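Local coordinates for uncharacterized protein (Bacteroides eggerthii, PDB 4L3R) that is of unknown function but belongs to the DUF4847 family, in the calycin clan, where lipocalins and other relatives bind small ligands, at residues Gly32-Ser35 with Glu39-Ala42. Numbering follows the deposited sequence.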
# COMPACT_ATOMS: atom_id res chain seq x y z
N GLY B 32 10.13 36.22 4.44
CA GLY B 32 9.80 36.62 3.08
C GLY B 32 8.77 35.76 2.37
O GLY B 32 8.55 35.93 1.17
N LEU B 33 8.12 34.82 3.10
CA LEU B 33 7.08 33.96 2.51
C LEU B 33 5.88 34.86 2.13
O LEU B 33 5.34 34.72 1.03
CB LEU B 33 6.68 32.85 3.49
CG LEU B 33 6.15 31.55 2.88
CD1 LEU B 33 6.08 30.46 3.93
CD2 LEU B 33 4.79 31.74 2.23
N TRP B 34 5.51 35.80 3.02
CA TRP B 34 4.46 36.80 2.80
C TRP B 34 5.10 38.19 2.73
O TRP B 34 6.26 38.35 3.11
CB TRP B 34 3.42 36.74 3.92
CG TRP B 34 2.72 35.42 4.02
CD1 TRP B 34 1.73 34.96 3.20
CD2 TRP B 34 2.97 34.38 4.98
NE1 TRP B 34 1.32 33.71 3.62
CE2 TRP B 34 2.08 33.32 4.69
CE3 TRP B 34 3.84 34.25 6.07
CZ2 TRP B 34 2.02 32.16 5.47
CZ3 TRP B 34 3.80 33.08 6.82
CH2 TRP B 34 2.89 32.06 6.52
N SER B 35 4.36 39.19 2.22
CA SER B 35 4.82 40.59 2.10
C SER B 35 4.29 41.48 3.23
O SER B 35 4.83 42.58 3.43
CB SER B 35 4.38 41.19 0.76
OG SER B 35 5.05 40.63 -0.35
N GLU B 39 -1.60 39.29 4.70
CA GLU B 39 -1.39 38.09 3.87
C GLU B 39 -1.12 36.87 4.76
O GLU B 39 -1.71 35.81 4.54
CB GLU B 39 -0.20 38.27 2.91
CG GLU B 39 -0.49 39.06 1.65
CD GLU B 39 0.70 39.18 0.72
OE1 GLU B 39 1.82 38.78 1.12
OE2 GLU B 39 0.52 39.68 -0.41
N GLU B 40 -0.21 37.02 5.75
CA GLU B 40 0.13 35.93 6.66
C GLU B 40 -1.09 35.50 7.48
O GLU B 40 -1.32 34.30 7.63
CB GLU B 40 1.30 36.33 7.59
CG GLU B 40 1.63 35.28 8.64
CD GLU B 40 2.86 35.52 9.50
OE1 GLU B 40 3.65 36.43 9.18
OE2 GLU B 40 3.01 34.80 10.51
N LYS B 41 -1.86 36.48 8.01
CA LYS B 41 -3.07 36.23 8.79
C LYS B 41 -4.08 35.40 7.98
O LYS B 41 -4.59 34.41 8.48
CB LYS B 41 -3.70 37.57 9.23
CG LYS B 41 -4.91 37.47 10.16
CD LYS B 41 -5.46 38.86 10.49
CE LYS B 41 -6.77 38.84 11.24
NZ LYS B 41 -6.59 38.52 12.68
N ALA B 42 -4.34 35.81 6.71
CA ALA B 42 -5.27 35.12 5.82
C ALA B 42 -4.81 33.68 5.50
O ALA B 42 -5.64 32.77 5.42
CB ALA B 42 -5.44 35.92 4.53
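W34 lies with one indole face against the backbone and side chain of E40. E40 CA sits almost straight above the five-membered ring of W34, 3.6 Å from its centroid, which makes a CH-pi contact. The E40 side chain then crosses the indole at about a right angle, over its benzene part. E40 CG is anti to the backbone N (chi1 175°), and the extended chain puts E40 CG 3.5 Å from W34 CE3. The carboxylate beyond is tilted only 17° from the indole plane. L33 CD2 is on the opposite face, 4.0 Å above the plane of the W34 ring. E39 passes beside the W34 CB. Its OE1 takes the backbone N-H of S35 in a nearly straight bond (S35 N to E39 OE1 2.8 Å, 171°). Three further bonds fix the polar ends: W34 NE1 to S43 OG, and salt bridges from E40 OE2 to R44 and E39 OE1 to K106. With an alanine in place of W34, E40 would probably lose the aromatic surface it lies on, and S43 OG the indole N-H. The loop from strand 15-22 folds back over the first turn of helix 37-48 at the surface, with L33 and W34 resting on helix 106-116.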